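Local structure of beta-galactosidase (Geobacillus stearothermophilus, 4OIF) at the interface of chains A and B. The protein hydrolyses terminal non-reducing beta-D-galactose residues of beta-D-galactosides, as an intracellular GH42 enzyme that assembles into a homotrimer. Numbering follows the deposited sequence. Chains: chain A/B, Beta-galactosidase.

Contacts 1 and 2 belong to one interface between neighbouring subunits of the homotrimer, and their C-alpha centres are about 31 Å apart. They share no residues. Chain A gives contact 1 the loop between strands 527-534 and 541-545, and gives contact 2 the segment after helix 184-191. Chain B supplies loops of its catalytic barrel to both. Contact 1 centres about 36 Å from A:Glu158, in chain A. Contact 2 centres about 15 Å from B:Glu322, the predicted nucleophile of chain B. The subunits are therefore joined by separate regions, and contact 2 may help shape the surroundings of the neighbour's active site.

Contact 1: the interface of chains A and B. Residues chain A 535-539; chain B 292, 333.
The ring of A:Tyr536 lies between B:Val333 and B:Asp292. On one face, the methyl CG1 of B:Val333 sits over the middle of the ring, 3.5 Å from its centroid, a CH-pi contact. With CG1 anti to the backbone N (chi1 175°), this methyl is turned onto the ring, and CB of B:Val333 rests over CE2 and CZ. The opposite face meets the backbone N of B:Asp292 toward the rim. At the edge, in the ring plane, lies A:Asp539 OD2. This carboxylate oxygen accepts the backbone N-H of A:Tyr536 at 2.8 Å, from above the carboxylate plane, and so ties the two ends of the loop together. The loop lies in the stretch of sequence assigned to the trimerisation domain. The phenol OH of A:Tyr536 reaches a water at 3.0 Å, and that water also meets the backbone N of B:Val333. An alanine in place of A:Tyr536 would probably leave the B:Val333 methyl without its aromatic partner and this water without its phenol link.

B:Asp292 points into the chain A loop. Its CG stands between its own backbone N and carbonyl carbon (chi1 68°), which brings the carboxylate against A:Tyr536 CB, 3.5 Å from CG of the aspartate. A:Arg538 is poorly ordered, so the bond from its guanidinium NH1 to the backbone O of B:Asp292 is less certain. The other bond of this pair runs from the backbone: A:Arg538 N donates to the carboxylate OD2 of B:Asp292 at 2.9 Å, 158° at the hydrogen, to its anti lone pair.

Contact 2: the interface of chains A and B. Residues chain A 192, 194-195; chain B 24-26, 53, 365-367.
A:Trp192 lays its indole against the backbone of B:Arg366 and B:Gly367, and this is the tight part of the contact. Its CG is anti to the backbone N (chi1 -153°), which turns the indole toward B:Arg366 and B:Gly367. The backbone N atoms of both residues lie over the same ring face, each toward the rim. B:Arg366 touches the six-membered ring with CB, 3.5 Å from the centroid, a CH-pi contact; its guanidinium does not make this contact. The far rim of the indole turns its edge to a face of B:Trp26, the planes 69° apart, with A:Trp192 CZ2 3.8 Å from B:Trp26 CE2.

The indole N-H is used as well. A:Trp192 NE1 donates to the side-chain OE1 of B:Gln25 at 3.0 Å, nearly straight (165° at the hydrogen). OE1 lies in the indole plane, but the donor stands above the amide carbonyl plane. B:Ser365 OG donates to the same OE1 at 2.9 Å, in the amide plane on a lone pair. Two donors thus grip this oxygen and help fix the turn of the amide, whose plane is almost perpendicular to the indole.

The other side of the contact is looser and built on water. Water 2 lies over the indole face opposite B:Gly367 and bridges A:Ser194 OG, at 2.8 Å, to the backbone O of B:Gln25. Water 3 takes the other end of the glutamine amide, 2.7 Å from B:Gln25 NE2. It also meets B:Asp24 OD2 at 2.8 Å and the backbone O of A:Ser194.

In chain A, the site lies just beyond helix 184-191, at the start of 3-10 helix 195-197. In chain B, it combines 3-10 helix 23-25 with the loops after strands 47-50 and 356-359 of the catalytic beta/alpha barrel.

Contact 1: the interface of chains A and B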
ATOM      1  N   LEU A 535       7.697  20.919  10.077  1.00 12.60           N
ATOM      2  CA  LEU A 535       7.533  20.235  11.359  1.00  7.80           C
ATOM      3  C   LEU A 535       6.977  18.822  11.242  1.00 12.76           C
ATOM      4  O   LEU A 535       6.269  18.503  10.294  1.00  9.56           O
ATOM      5  CB  LEU A 535       6.620  21.054  12.265  1.00  9.38           C
ATOM      6  CG  LEU A 535       7.036  22.518  12.424  1.00 10.42           C
ATOM      7  CD1 LEU A 535       6.146  23.202  13.439  1.00 10.80           C
ATOM      8  CD2 LEU A 535       8.501  22.603  12.839  1.00 11.59           C
ATOM      9  N   TYR A 536       7.316  17.981  12.217  1.00 13.64           N
ATOM     10  CA  TYR A 536       6.753  16.637  12.338  1.00 11.53           C
ATOM     11  C   TYR A 536       5.348  16.732  12.921  1.00 11.82           C
ATOM     12  O   TYR A 536       5.014  17.748  13.522  1.00 14.46           O
ATOM     13  CB  TYR A 536       7.662  15.759  13.208  1.00 10.58           C
ATOM     14  CG  TYR A 536       8.862  15.259  12.451  1.00  9.71           C
ATOM     15  CD1 TYR A 536      10.004  16.046  12.310  1.00  8.68           C
ATOM     16  CD2 TYR A 536       8.840  14.018  11.836  1.00  4.56           C
ATOM     17  CE1 TYR A 536      11.101  15.591  11.590  1.00 10.00           C
ATOM     18  CE2 TYR A 536       9.915  13.558  11.114  1.00 11.83           C
ATOM     19  CZ  TYR A 536      11.047  14.342  10.990  1.00 12.99           C
ATOM     20  OH  TYR A 536      12.114  13.855  10.269  1.00 10.12           O
ATOM     21  N   PRO A 537       4.514  15.693  12.726  1.00 10.84           N
ATOM     22  CA  PRO A 537       3.123  15.736  13.207  1.00 11.23           C
ATOM     23  C   PRO A 537       2.945  16.093  14.686  1.00 12.78           C
ATOM     24  O   PRO A 537       2.025  16.834  15.021  1.00 14.11           O
ATOM     25  CB  PRO A 537       2.627  14.314  12.935  1.00  7.11           C
ATOM     26  CG  PRO A 537       3.357  13.927  11.701  1.00  5.06           C
ATOM     27  CD  PRO A 537       4.745  14.521  11.859  1.00  9.49           C
ATOM     28  N   ARG A 538       3.803  15.593  15.562  1.00  8.09           N
ATOM     29  CA  ARG A 538       3.633  15.901  16.975  1.00  9.05           C
ATOM     30  C   ARG A 538       4.212  17.274  17.343  1.00 16.68           C
ATOM     31  O   ARG A 538       4.002  17.754  18.455  1.00 16.71           O
ATOM     32  CB  ARG A 538       4.270  14.813  17.841  1.00 10.70           C
ATOM     33  CG  ARG A 538       3.572  13.461  17.754  1.00 11.19           C
ATOM     34  CD  ARG A 538       4.344  12.389  18.505  1.00 17.41           C
ATOM     35  NE  ARG A 538       3.579  11.142  18.552  1.00 53.10           N
ATOM     36  CZ  ARG A 538       3.908  10.020  17.914  1.00 63.42           C
ATOM     37  NH1 ARG A 538       5.016   9.960  17.175  1.00 37.97           N
ATOM     38  NH2 ARG A 538       3.129   8.947  18.024  1.00 49.61           N
ATOM     39  N   ASP A 539       4.954  17.894  16.427  1.00  8.93           N
ATOM     40  CA  ASP A 539       5.549  19.203  16.709  1.00 12.25           C
ATOM     41  C   ASP A 539       4.460  20.264  16.812  1.00 16.55           C
ATOM     42  O   ASP A 539       3.441  20.184  16.126  1.00 12.00           O
ATOM     43  CB  ASP A 539       6.563  19.598  15.630  1.00 13.14           C
ATOM     44  CG  ASP A 539       7.817  18.742  15.663  1.00 17.96           C
ATOM     45  OD1 ASP A 539       8.067  18.108  16.710  1.00 15.62           O
ATOM     46  OD2 ASP A 539       8.551  18.709  14.643  1.00 10.23           O
TER
ATOM     47  N   ASP B 292       9.967  13.035  15.524  1.00  6.72           N
ATOM     48  CA  ASP B 292       9.061  12.979  16.663  1.00  9.55           C
ATOM     49  C   ASP B 292       8.738  11.563  17.124  1.00 14.93           C
ATOM     50  O   ASP B 292       7.740  11.356  17.810  1.00 19.92           O
ATOM     51  CB  ASP B 292       7.752  13.734  16.339  1.00 10.26           C
ATOM     52  CG  ASP B 292       6.901  13.048  15.260  1.00 11.83           C
ATOM     53  OD1 ASP B 292       7.411  12.171  14.531  1.00  7.58           O
ATOM     54  OD2 ASP B 292       5.704  13.401  15.139  1.00 13.15           O
ATOM     55  N   VAL B 333       9.530  14.195   6.081  1.00  6.66           N
ATOM     56  CA  VAL B 333       9.539  15.501   6.731  1.00  8.80           C
ATOM     57  C   VAL B 333      10.939  16.120   6.663  1.00 10.22           C
ATOM     58  O   VAL B 333      11.866  15.688   7.353  1.00  6.46           O
ATOM     59  CB  VAL B 333       9.085  15.414   8.208  1.00  6.26           C
ATOM     60  CG1 VAL B 333       9.230  16.771   8.899  1.00  8.75           C
ATOM     61  CG2 VAL B 333       7.643  14.915   8.303  1.00  6.59           C
TER
HETATM   62  O   HOH W   1      11.043  12.359   7.871  1.00 15.41           O

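Contact 2: the interface of chains A and B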
ATOM      1  N   TRP A 192      17.108  22.979 -15.579  1.00  9.92           N
ATOM      2  CA  TRP A 192      18.324  22.707 -14.795  1.00  7.45           C
ATOM      3  C   TRP A 192      18.832  21.277 -15.028  1.00  7.43           C
ATOM      4  O   TRP A 192      19.093  20.525 -14.080  1.00  7.70           O
ATOM      5  CB  TRP A 192      18.072  22.954 -13.297  1.00  7.94           C
ATOM      6  CG  TRP A 192      19.321  23.321 -12.534  1.00 10.91           C
ATOM      7  CD1 TRP A 192      20.064  22.501 -11.744  1.00  5.81           C
ATOM      8  CD2 TRP A 192      19.981  24.600 -12.518  1.00  9.44           C
ATOM      9  NE1 TRP A 192      21.141  23.184 -11.231  1.00 11.37           N
ATOM     10  CE2 TRP A 192      21.116  24.473 -11.691  1.00 10.49           C
ATOM     11  CE3 TRP A 192      19.719  25.836 -13.117  1.00  7.51           C
ATOM     12  CZ2 TRP A 192      21.988  25.533 -11.445  1.00  9.52           C
ATOM     13  CZ3 TRP A 192      20.581  26.887 -12.872  1.00  8.61           C
ATOM     14  CH2 TRP A 192      21.706  26.730 -12.044  1.00  9.61           C
ATOM     15  N   SER A 194      21.602  20.172 -16.139  1.00  3.81           N
ATOM     16  CA  SER A 194      22.991  19.892 -15.792  1.00  3.98           C
ATOM     17  C   SER A 194      23.085  18.957 -14.590  1.00  6.18           C
ATOM     18  O   SER A 194      23.986  18.128 -14.497  1.00  8.18           O
ATOM     19  CB  SER A 194      23.741  21.191 -15.504  1.00  4.78           C
ATOM     20  OG  SER A 194      23.001  22.001 -14.612  1.00  9.59           O
ATOM     21  N   PHE A 195      22.142  19.112 -13.668  1.00  6.64           N
ATOM     22  CA  PHE A 195      22.021  18.260 -12.495  1.00  6.11           C
ATOM     23  C   PHE A 195      21.847  16.787 -12.899  1.00  5.52           C
ATOM     24  O   PHE A 195      20.980  16.455 -13.708  1.00  8.19           O
ATOM     25  CB  PHE A 195      20.840  18.749 -11.644  1.00  8.50           C
ATOM     26  CG  PHE A 195      20.571  17.920 -10.430  1.00  9.56           C
ATOM     27  CD1 PHE A 195      21.362  18.046  -9.298  1.00  6.71           C
ATOM     28  CD2 PHE A 195      19.516  17.016 -10.412  1.00  9.63           C
ATOM     29  CE1 PHE A 195      21.113  17.280  -8.168  1.00  8.37           C
ATOM     30  CE2 PHE A 195      19.261  16.249  -9.278  1.00  8.61           C
ATOM     31  CZ  PHE A 195      20.062  16.383  -8.160  1.00  6.05           C
TER
ATOM     32  N   ASP B  24      29.649  22.755 -12.597  1.00  7.92           N
ATOM     33  CA  ASP B  24      29.190  22.393 -13.938  1.00  6.97           C
ATOM     34  C   ASP B  24      27.724  22.779 -14.156  1.00 10.11           C
ATOM     35  O   ASP B  24      27.229  22.753 -15.288  1.00 10.32           O
ATOM     36  CB  ASP B  24      29.404  20.897 -14.213  1.00  4.92           C
ATOM     37  CG  ASP B  24      29.001  20.003 -13.045  1.00  8.52           C
ATOM     38  OD1 ASP B  24      29.334  20.317 -11.879  1.00  7.50           O
ATOM     39  OD2 ASP B  24      28.365  18.959 -13.307  1.00 11.29           O
ATOM     40  N   GLN B  25      27.044  23.167 -13.077  1.00  8.60           N
ATOM     41  CA  GLN B  25      25.676  23.660 -13.162  1.00  5.54           C
ATOM     42  C   GLN B  25      25.647  25.183 -13.253  1.00  9.34           C
ATOM     43  O   GLN B  25      24.578  25.776 -13.387  1.00 12.81           O
ATOM     44  CB  GLN B  25      24.860  23.186 -11.956  1.00  8.30           C
ATOM     45  CG  GLN B  25      24.692  21.673 -11.874  1.00  6.12           C
ATOM     46  CD  GLN B  25      24.193  21.233 -10.518  1.00  6.17           C
ATOM     47  OE1 GLN B  25      23.559  22.002  -9.806  1.00  9.13           O
ATOM     48  NE2 GLN B  25      24.503  20.005 -10.139  1.00  8.37           N
ATOM     49  N   TRP B  26      26.825  25.805 -13.207  1.00  6.92           N
ATOM     50  CA  TRP B  26      26.937  27.259 -13.159  1.00  6.61           C
ATOM     51  C   TRP B  26      27.955  27.822 -14.151  1.00 12.46           C
ATOM     52  O   TRP B  26      28.514  28.898 -13.933  1.00 15.62           O
ATOM     53  CB  TRP B  26      27.317  27.705 -11.742  1.00  5.46           C
ATOM     54  CG  TRP B  26      26.344  27.250 -10.687  1.00  8.28           C
ATOM     55  CD1 TRP B  26      26.359  26.068 -10.014  1.00  4.34           C
ATOM     56  CD2 TRP B  26      25.212  27.980 -10.191  1.00  8.58           C
ATOM     57  NE1 TRP B  26      25.312  26.013  -9.130  1.00  3.42           N
ATOM     58  CE2 TRP B  26      24.589  27.172  -9.222  1.00  6.52           C
ATOM     59  CE3 TRP B  26      24.656  29.231 -10.487  1.00  6.77           C
ATOM     60  CZ2 TRP B  26      23.437  27.577  -8.540  1.00 11.03           C
ATOM     61  CZ3 TRP B  26      23.511  29.633  -9.807  1.00  7.19           C
ATOM     62  CH2 TRP B  26      22.913  28.808  -8.847  1.00  4.19           C
ATOM     63  N   PHE B  53      28.655  14.124 -11.271  1.00  3.51           N
ATOM     64  CA  PHE B  53      27.676  14.016 -12.339  1.00  4.98           C
ATOM     65  C   PHE B  53      27.972  14.965 -13.483  1.00  9.83           C
ATOM     66  O   PHE B  53      27.063  15.589 -14.030  1.00  2.90           O
ATOM     67  CB  PHE B  53      26.273  14.262 -11.792  1.00  6.40           C
ATOM     68  CG  PHE B  53      25.895  13.319 -10.687  1.00  8.61           C
ATOM     69  CD1 PHE B  53      25.517  12.012 -10.975  1.00  4.54           C
ATOM     70  CD2 PHE B  53      25.950  13.725  -9.358  1.00  5.68           C
ATOM     71  CE1 PHE B  53      25.179  11.132  -9.952  1.00  7.07           C
ATOM     72  CE2 PHE B  53      25.618  12.852  -8.334  1.00  6.62           C
ATOM     73  CZ  PHE B  53      25.223  11.559  -8.627  1.00  6.78           C
ATOM     74  N   SER B 365      21.440  23.470  -5.852  1.00  9.38           N
ATOM     75  CA  SER B 365      21.086  23.491  -7.264  0.51  8.16           C
ATOM     76  C   SER B 365      19.867  24.384  -7.456  1.00 13.16           C
ATOM     77  O   SER B 365      18.937  24.353  -6.652  1.00  6.61           O
ATOM     78  CB  SER B 365      20.804  22.078  -7.779  0.51  9.17           C
ATOM     79  OG  SER B 365      21.922  21.224  -7.597  0.51  8.22           O
ATOM     80  N   ARG B 366      19.864  25.188  -8.513  1.00 15.97           N
ATOM     81  CA  ARG B 366      18.768  26.133  -8.675  1.00 14.27           C
ATOM     82  C   ARG B 366      17.470  25.426  -9.062  1.00 15.92           C
ATOM     83  O   ARG B 366      16.370  25.874  -8.719  1.00  7.75           O
ATOM     84  CB  ARG B 366      19.118  27.199  -9.708  1.00 11.54           C
ATOM     85  CG  ARG B 366      18.022  28.232  -9.847  1.00  9.36           C
ATOM     86  CD  ARG B 366      18.354  29.278 -10.866  1.00  8.76           C
ATOM     87  NE  ARG B 366      17.332  30.314 -10.874  1.00 17.18           N
ATOM     88  CZ  ARG B 366      17.341  31.355 -11.692  1.00 16.34           C
ATOM     89  NH1 ARG B 366      18.330  31.491 -12.562  1.00 11.75           N
ATOM     90  NH2 ARG B 366      16.365  32.256 -11.639  1.00  9.53           N
ATOM     91  N   GLY B 367      17.596  24.315  -9.776  1.00 11.87           N
ATOM     92  CA  GLY B 367      16.428  23.541 -10.151  1.00 11.72           C
ATOM     93  C   GLY B 367      16.645  22.051 -10.015  1.00 14.23           C
ATOM     94  O   GLY B 367      17.703  21.602  -9.529  1.00  7.29           O
TER
HETATM   95  O   HOH W   2      22.841  24.735 -14.897  1.00  6.69           O
HETATM   96  O   HOH W   3      25.956  18.563 -11.975  1.00  8.31           O